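Local coordinates for protein Exo beta-1,2-glucooligosaccharide sophorohydrolase (non-reducing end) (PDB 5Z06) that hydrolyses linear beta-1,2-glucan and beta-1,2-glucooligosaccharides of four or more units, releasing sophorose from the non-reducing end, at residues Arg311-Thr323 with Val368-Phe382. Sequence-based numbering, arbitrary orientation.
Sequences RENIPGRNDMIAT and VSHFIDGTTGKTVAF
The thioether of Met320 lies against two phenylalanine rings, Phe371 and Phe382, which also touch each other. Its CG stands anti to the backbone N (chi1 -172°), and the bend at chi3 brings CE over the middle of the Phe382 ring. This is a CH-pi contact, 3.6 Å from Met320 CE to the Phe382 ring centroid. The sulfur lies obliquely to both rings, a Met-aromatic contact with each, and Met320 SD also touches Val380 CG1 at 3.7 Å. At its edge the Phe382 ring meets Arg317 NH2, with ring and guanidinium planes nearly perpendicular; Arg317 NE is held by Asp79. An alanine in place of Phe382 would probably leave the Met320 methyl group without its aromatic cover and open a gap beside the Arg317 guanidinium, still held by Asp79.

Thr323 is covered about as much as Met320. Its N donates to His370 O at 2.8 Å, and its OG1 lies 2.7 Å from Ser369 O, near His370 O as well. Its methyl CG2 presses on Ile372 CD1 at 3.3 Å, a tight fit, and also touches Val368.

The backbones form a two-stranded antiparallel sheet, with paired hydrogen bonds between Ile321 and Ile372. Asp319 O extends the ladder by accepting from Gly374 N at 2.7 Å. Toward the other end of the pairing, the Glu312 carboxylate meets the Phe371 ring edge, its plane almost perpendicular to the ring; its OE2 forms a salt bridge with Arg76, and a water bridges its OE1 to His370 NE2.

Strand 320-322 runs straight into helix 323-338. Helix 392-408 packs against Thr323, Val368 and His370, while strand 313-314 pairs with strand 663-664.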
ATOM      1  N   ARG A 311      -0.698  10.149   1.856  1.00 26.23           N
ATOM      2  CA  ARG A 311      -0.220   9.361   2.932  1.00 27.16           C
ATOM      3  C   ARG A 311       0.746   8.300   2.430  1.00 26.28           C
ATOM      4  O   ARG A 311       0.651   7.840   1.302  1.00 27.42           O
ATOM      5  CB  ARG A 311      -1.405   8.772   3.699  1.00 29.35           C
ATOM      6  CG  ARG A 311      -2.061   9.874   4.496  1.00 31.48           C
ATOM      7  CD  ARG A 311      -2.984   9.391   5.562  1.00 33.83           C
ATOM      8  NE  ARG A 311      -4.335   9.485   5.084  1.00 35.73           N
ATOM      9  CZ  ARG A 311      -5.331  10.201   5.605  1.00 31.75           C
ATOM     10  NH1 ARG A 311      -5.222  10.916   6.718  1.00 31.88           N
ATOM     11  NH2 ARG A 311      -6.490  10.146   4.987  1.00 29.87           N
ATOM     12  N   GLU A 312       1.703   7.950   3.265  1.00 24.61           N
ATOM     13  CA  GLU A 312       2.613   6.878   2.941  1.00 25.98           C
ATOM     14  C   GLU A 312       1.838   5.625   2.576  1.00 26.28           C
ATOM     15  O   GLU A 312       2.147   4.962   1.597  1.00 27.96           O
ATOM     16  CB  GLU A 312       3.528   6.583   4.114  1.00 25.47           C
ATOM     17  CG  GLU A 312       4.383   5.324   3.983  1.00 26.45           C
ATOM     18  CD  GLU A 312       5.459   5.366   2.923  1.00 26.90           C
ATOM     19  OE1 GLU A 312       5.423   6.223   2.002  1.00 27.76           O
ATOM     20  OE2 GLU A 312       6.381   4.513   3.027  1.00 27.16           O
ATOM     21  N   ASN A 313       0.854   5.298   3.393  1.00 25.61           N
ATOM     22  CA  ASN A 313       0.022   4.130   3.146  1.00 26.42           C
ATOM     23  C   ASN A 313      -1.238   4.227   3.978  1.00 25.32           C
ATOM     24  O   ASN A 313      -1.264   4.936   4.982  1.00 26.04           O
ATOM     25  CB  ASN A 313       0.764   2.808   3.466  1.00 26.29           C
ATOM     26  CG  ASN A 313       1.164   2.702   4.910  1.00 25.83           C
ATOM     27  OD1 ASN A 313       2.111   3.363   5.345  1.00 25.07           O
ATOM     28  ND2 ASN A 313       0.425   1.902   5.676  1.00 27.36           N
ATOM     29  N   ILE A 314      -2.252   3.488   3.540  1.00 25.98           N
ATOM     30  CA  ILE A 314      -3.539   3.363   4.230  1.00 25.74           C
ATOM     31  C   ILE A 314      -3.873   1.864   4.321  1.00 26.42           C
ATOM     32  O   ILE A 314      -3.867   1.165   3.283  1.00 25.28           O
ATOM     33  CB  ILE A 314      -4.645   4.137   3.475  1.00 25.56           C
ATOM     34  CG1 ILE A 314      -4.200   5.601   3.230  1.00 25.34           C
ATOM     35  CG2 ILE A 314      -5.976   4.076   4.222  1.00 26.25           C
ATOM     36  CD1 ILE A 314      -5.235   6.463   2.507  1.00 24.21           C
ATOM     37  N   PRO A 315      -4.125   1.348   5.526  1.00 25.92           N
ATOM     38  CA  PRO A 315      -4.062   2.090   6.771  1.00 25.98           C
ATOM     39  C   PRO A 315      -2.629   2.243   7.234  1.00 26.81           C
ATOM     40  O   PRO A 315      -1.876   1.264   7.272  1.00 28.72           O
ATOM     41  CB  PRO A 315      -4.828   1.208   7.737  1.00 26.76           C
ATOM     42  CG  PRO A 315      -4.608  -0.190   7.228  1.00 26.60           C
ATOM     43  CD  PRO A 315      -4.546  -0.053   5.743  1.00 27.54           C
ATOM     44  N   GLY A 316      -2.253   3.468   7.570  1.00 26.34           N
ATOM     45  CA  GLY A 316      -0.909   3.761   8.059  1.00 26.57           C
ATOM     46  C   GLY A 316      -0.967   4.874   9.085  1.00 28.19           C
ATOM     47  O   GLY A 316      -1.931   4.955   9.851  1.00 29.17           O
ATOM     48  N   ARG A 317       0.066   5.711   9.112  1.00 27.43           N
ATOM     49  CA  ARG A 317       0.030   6.940   9.884  1.00 29.67           C
ATOM     50  C   ARG A 317      -1.067   7.793   9.322  1.00 30.45           C
ATOM     51  O   ARG A 317      -1.211   7.916   8.110  1.00 33.69           O
ATOM     52  CB  ARG A 317       1.337   7.710   9.783  1.00 28.83           C
ATOM     53  CG  ARG A 317       2.503   6.953  10.369  1.00 29.81           C
ATOM     54  CD  ARG A 317       2.348   6.761  11.871  1.00 30.28           C
ATOM     55  NE  ARG A 317       3.571   6.155  12.369  1.00 28.57           N
ATOM     56  CZ  ARG A 317       4.676   6.828  12.676  1.00 29.37           C
ATOM     57  NH1 ARG A 317       4.728   8.157  12.572  1.00 30.74           N
ATOM     58  NH2 ARG A 317       5.738   6.164  13.100  1.00 28.98           N
ATOM     59  N   ASN A 318      -1.858   8.350  10.215  1.00 31.62           N
ATOM     60  CA  ASN A 318      -2.945   9.203   9.837  1.00 35.50           C
ATOM     61  C   ASN A 318      -2.431  10.539   9.278  1.00 34.80           C
ATOM     62  O   ASN A 318      -3.038  11.132   8.362  1.00 36.00           O
ATOM     63  CB  ASN A 318      -3.856   9.402  11.049  1.00 39.42           C
ATOM     64  CG  ASN A 318      -5.040  10.288  10.747  1.00 46.94           C
ATOM     65  OD1 ASN A 318      -5.266  11.309  11.419  1.00 53.99           O
ATOM     66  ND2 ASN A 318      -5.796   9.920   9.718  1.00 49.18           N
ATOM     67  N   ASP A 319      -1.320  11.021   9.823  1.00 33.35           N
ATOM     68  CA  ASP A 319      -0.865  12.389   9.554  1.00 33.26           C
ATOM     69  C   ASP A 319       0.344  12.486   8.661  1.00 31.64           C
ATOM     70  O   ASP A 319       0.648  13.559   8.154  1.00 31.80           O
ATOM     71  CB  ASP A 319      -0.544  13.101  10.867  1.00 33.98           C
ATOM     72  CG  ASP A 319      -1.746  13.195  11.794  1.00 35.44           C
ATOM     73  OD1 ASP A 319      -2.905  13.150  11.324  1.00 36.82           O
ATOM     74  OD2 ASP A 319      -1.518  13.319  13.002  1.00 38.14           O
ATOM     75  N   MET A 320       1.029  11.376   8.446  1.00 30.08           N
ATOM     76  CA  MET A 320       2.288  11.429   7.765  1.00 29.76           C
ATOM     77  C   MET A 320       2.078  11.302   6.282  1.00 29.34           C
ATOM     78  O   MET A 320       1.532  10.310   5.813  1.00 32.69           O
ATOM     79  CB  MET A 320       3.194  10.310   8.257  1.00 30.67           C
ATOM     80  CG  MET A 320       4.594  10.397   7.744  1.00 29.13           C
ATOM     81  SD  MET A 320       5.526   8.995   8.360  1.00 31.02           S
ATOM     82  CE  MET A 320       4.889   7.676   7.320  1.00 30.37           C
ATOM     83  N   ILE A 321       2.548  12.305   5.552  1.00 30.46           N
ATOM     84  CA  ILE A 321       2.565  12.269   4.099  1.00 28.91           C
ATOM     85  C   ILE A 321       3.939  11.933   3.583  1.00 28.34           C
ATOM     86  O   ILE A 321       4.947  12.165   4.241  1.00 28.98           O
ATOM     87  CB  ILE A 321       1.979  13.535   3.449  1.00 29.16           C
ATOM     88  CG1 ILE A 321       2.787  14.801   3.730  1.00 29.25           C
ATOM     89  CG2 ILE A 321       0.541  13.689   3.879  1.00 28.78           C
ATOM     90  CD1 ILE A 321       3.760  15.160   2.634  1.00 31.19           C
ATOM     91  N   ALA A 322       3.950  11.279   2.433  1.00 27.29           N
ATOM     92  CA  ALA A 322       5.178  10.904   1.749  1.00 26.68           C
ATOM     93  C   ALA A 322       5.277  11.871   0.577  1.00 26.58           C
ATOM     94  O   ALA A 322       4.340  12.001  -0.202  1.00 23.76           O
ATOM     95  CB  ALA A 322       5.110   9.472   1.265  1.00 25.94           C
ATOM     96  N   THR A 323       6.398  12.573   0.484  1.00 23.96           N
ATOM     97  CA  THR A 323       6.529  13.626  -0.487  1.00 24.47           C
ATOM     98  C   THR A 323       6.682  13.116  -1.897  1.00 25.04           C
ATOM     99  O   THR A 323       6.163  13.733  -2.812  1.00 26.09           O
ATOM    100  CB  THR A 323       7.725  14.506  -0.134  1.00 25.16           C
ATOM    101  OG1 THR A 323       8.846  13.662   0.078  1.00 23.83           O
ATOM    102  CG2 THR A 323       7.410  15.276   1.129  1.00 23.47           C
ATOM    103  N   VAL A 368      12.704  18.858   0.290  1.00 26.25           N
ATOM    104  CA  VAL A 368      11.831  18.373   1.339  1.00 25.08           C
ATOM    105  C   VAL A 368      12.337  17.036   1.817  1.00 25.05           C
ATOM    106  O   VAL A 368      13.096  16.339   1.135  1.00 27.94           O
ATOM    107  CB  VAL A 368      10.346  18.245   0.892  1.00 26.37           C
ATOM    108  CG1 VAL A 368       9.752  19.599   0.575  1.00 25.44           C
ATOM    109  CG2 VAL A 368      10.176  17.295  -0.298  1.00 26.92           C
ATOM    110  N   SER A 369      11.895  16.678   3.007  1.00 25.38           N
ATOM    111  CA  SER A 369      12.086  15.339   3.519  1.00 27.35           C
ATOM    112  C   SER A 369      11.115  14.364   2.847  1.00 29.03           C
ATOM    113  O   SER A 369      10.143  14.756   2.203  1.00 26.91           O
ATOM    114  CB  SER A 369      11.814  15.319   5.016  1.00 27.87           C
ATOM    115  OG  SER A 369      10.507  15.771   5.290  1.00 27.60           O
ATOM    116  N   HIS A 370      11.399  13.090   3.047  1.00 27.00           N
ATOM    117  CA  HIS A 370      10.585  12.016   2.552  1.00 26.29           C
ATOM    118  C   HIS A 370       9.212  12.088   3.185  1.00 26.80           C
ATOM    119  O   HIS A 370       8.205  11.974   2.507  1.00 25.83           O
ATOM    120  CB  HIS A 370      11.231  10.696   2.934  1.00 24.47           C
ATOM    121  CG  HIS A 370      10.646   9.504   2.259  1.00 23.52           C
ATOM    122  ND1 HIS A 370      11.386   8.358   2.064  1.00 23.25           N
ATOM    123  CD2 HIS A 370       9.420   9.260   1.737  1.00 22.44           C
ATOM    124  CE1 HIS A 370      10.631   7.456   1.462  1.00 24.11           C
ATOM    125  NE2 HIS A 370       9.439   7.979   1.237  1.00 23.00           N
ATOM    126  N   PHE A 371       9.206  12.245   4.504  1.00 28.19           N
ATOM    127  CA  PHE A 371       7.989  12.238   5.264  1.00 27.61           C
ATOM    128  C   PHE A 371       7.814  13.542   5.988  1.00 28.86           C
ATOM    129  O   PHE A 371       8.770  14.091   6.545  1.00 31.44           O
ATOM    130  CB  PHE A 371       8.017  11.094   6.223  1.00 25.83           C
ATOM    131  CG  PHE A 371       8.177   9.787   5.549  1.00 26.14           C
ATOM    132  CD1 PHE A 371       7.106   9.225   4.859  1.00 25.80           C
ATOM    133  CD2 PHE A 371       9.391   9.109   5.579  1.00 25.55           C
ATOM    134  CE1 PHE A 371       7.244   8.002   4.215  1.00 26.20           C
ATOM    135  CE2 PHE A 371       9.529   7.883   4.958  1.00 26.42           C
ATOM    136  CZ  PHE A 371       8.446   7.317   4.280  1.00 26.02           C
ATOM    137  N   ILE A 372       6.588  14.043   5.938  1.00 27.84           N
ATOM    138  CA  ILE A 372       6.204  15.239   6.641  1.00 28.96           C
ATOM    139  C   ILE A 372       4.893  14.958   7.367  1.00 29.86           C
ATOM    140  O   ILE A 372       4.033  14.208   6.880  1.00 29.72           O
ATOM    141  CB  ILE A 372       6.026  16.414   5.682  1.00 27.67           C
ATOM    142  CG1 ILE A 372       7.187  16.473   4.674  1.00 28.60           C
ATOM    143  CG2 ILE A 372       5.901  17.707   6.476  1.00 27.66           C
ATOM    144  CD1 ILE A 372       7.034  17.520   3.575  1.00 30.24           C
ATOM    145  N   ASP A 373       4.749  15.557   8.535  1.00 28.56           N
ATOM    146  CA  ASP A 373       3.501  15.495   9.257  1.00 30.97           C
ATOM    147  C   ASP A 373       2.632  16.558   8.605  1.00 30.22           C
ATOM    148  O   ASP A 373       2.931  17.745   8.672  1.00 27.81           O
ATOM    149  CB  ASP A 373       3.724  15.722  10.765  1.00 32.09           C
ATOM    150  CG  ASP A 373       2.457  15.586  11.578  1.00 32.27           C
ATOM    151  OD1 ASP A 373       1.377  16.012  11.126  1.00 33.55           O
ATOM    152  OD2 ASP A 373       2.542  15.073  12.701  1.00 36.55           O
ATOM    153  N   GLY A 374       1.559  16.103   7.961  1.00 30.44           N
ATOM    154  CA  GLY A 374       0.651  16.966   7.226  1.00 30.12           C
ATOM    155  C   GLY A 374      -0.042  18.017   8.060  1.00 30.25           C
ATOM    156  O   GLY A 374      -0.453  19.026   7.543  1.00 32.04           O
ATOM    157  N   THR A 375      -0.179  17.765   9.353  1.00 32.33           N
ATOM    158  CA  THR A 375      -0.801  18.692  10.269  1.00 33.60           C
ATOM    159  C   THR A 375       0.156  19.761  10.753  1.00 34.93           C
ATOM    160  O   THR A 375      -0.291  20.776  11.235  1.00 38.64           O
ATOM    161  CB  THR A 375      -1.354  17.956  11.511  1.00 33.93           C
ATOM    162  OG1 THR A 375      -0.282  17.349  12.238  1.00 35.84           O
ATOM    163  CG2 THR A 375      -2.367  16.876  11.113  1.00 34.16           C
ATOM    164  N   THR A 376       1.466  19.529  10.666  1.00 36.53           N
ATOM    165  CA  THR A 376       2.452  20.497  11.196  1.00 35.69           C
ATOM    166  C   THR A 376       3.489  21.064  10.217  1.00 35.03           C
ATOM    167  O   THR A 376       4.110  22.076  10.527  1.00 36.06           O
ATOM    168  CB  THR A 376       3.222  19.890  12.372  1.00 35.83           C
ATOM    169  OG1 THR A 376       4.105  18.855  11.900  1.00 33.74           O
ATOM    170  CG2 THR A 376       2.257  19.334  13.420  1.00 35.20           C
ATOM    171  N   GLY A 377       3.697  20.414   9.065  1.00 31.39           N
ATOM    172  CA  GLY A 377       4.785  20.773   8.166  1.00 29.73           C
ATOM    173  C   GLY A 377       6.137  20.253   8.643  1.00 29.75           C
ATOM    174  O   GLY A 377       7.162  20.517   7.997  1.00 28.68           O
ATOM    175  N   LYS A 378       6.153  19.493   9.743  1.00 29.82           N
ATOM    176  CA  LYS A 378       7.404  19.041  10.347  1.00 33.72           C
ATOM    177  C   LYS A 378       7.767  17.691   9.754  1.00 34.15           C
ATOM    178  O   LYS A 378       6.914  16.806   9.590  1.00 32.80           O
ATOM    179  CB  LYS A 378       7.299  18.908  11.878  1.00 37.40           C
ATOM    180  CG  LYS A 378       6.998  20.199  12.651  1.00 39.84           C
ATOM    181  CD  LYS A 378       7.945  21.346  12.324  1.00 42.46           C
ATOM    182  CE  LYS A 378       9.407  20.961  12.569  1.00 46.04           C
ATOM    183  NZ  LYS A 378      10.321  22.053  12.132  1.00 49.17           N
ATOM    184  N   THR A 379       9.043  17.548   9.441  1.00 34.73           N
ATOM    185  CA  THR A 379       9.599  16.300   8.983  1.00 32.09           C
ATOM    186  C   THR A 379       9.377  15.200  10.016  1.00 32.07           C
ATOM    187  O   THR A 379       9.408  15.436  11.215  1.00 31.03           O
ATOM    188  CB  THR A 379      11.069  16.504   8.656  1.00 32.01           C
ATOM    189  OG1 THR A 379      11.130  17.288   7.462  1.00 31.09           O
ATOM    190  CG2 THR A 379      11.852  15.167   8.474  1.00 32.87           C
ATOM    191  N   VAL A 380       9.090  14.007   9.516  1.00 30.19           N
ATOM    192  CA  VAL A 380       8.947  12.828  10.338  1.00 31.29           C
ATOM    193  C   VAL A 380      10.108  11.941   9.930  1.00 30.55           C
ATOM    194  O   VAL A 380      10.279  11.654   8.756  1.00 32.84           O
ATOM    195  CB  VAL A 380       7.586  12.115  10.091  1.00 31.07           C
ATOM    196  CG1 VAL A 380       7.484  10.826  10.903  1.00 29.99           C
ATOM    197  CG2 VAL A 380       6.432  13.060  10.416  1.00 31.24           C
ATOM    198  N   ALA A 381      10.892  11.510  10.908  1.00 30.78           N
ATOM    199  CA  ALA A 381      12.039  10.648  10.684  1.00 31.19           C
ATOM    200  C   ALA A 381      11.565   9.192  10.715  1.00 32.21           C
ATOM    201  O   ALA A 381      12.012   8.361  11.504  1.00 30.18           O
ATOM    202  CB  ALA A 381      13.110  10.931  11.729  1.00 30.26           C
ATOM    203  N   PHE A 382      10.668   8.888   9.784  1.00 33.49           N
ATOM    204  CA  PHE A 382       9.978   7.616   9.753  1.00 30.98           C
ATOM    205  C   PHE A 382      10.915   6.438   9.528  1.00 30.61           C
ATOM    206  O   PHE A 382      10.709   5.390  10.104  1.00 26.64           O
ATOM    207  CB  PHE A 382       8.912   7.636   8.662  1.00 30.20           C
ATOM    208  CG  PHE A 382       8.039   6.420   8.649  1.00 28.98           C
ATOM    209  CD1 PHE A 382       7.253   6.105   9.752  1.00 28.70           C
ATOM    210  CD2 PHE A 382       7.996   5.589   7.531  1.00 28.69           C
ATOM    211  CE1 PHE A 382       6.441   4.993   9.745  1.00 28.22           C
ATOM    212  CE2 PHE A 382       7.186   4.474   7.515  1.00 29.00           C
ATOM    213  CZ  PHE A 382       6.407   4.175   8.623  1.00 29.54           C
TER
HETATM  214  O   HOH W   1       7.253   6.620   0.246  1.00 25.01           O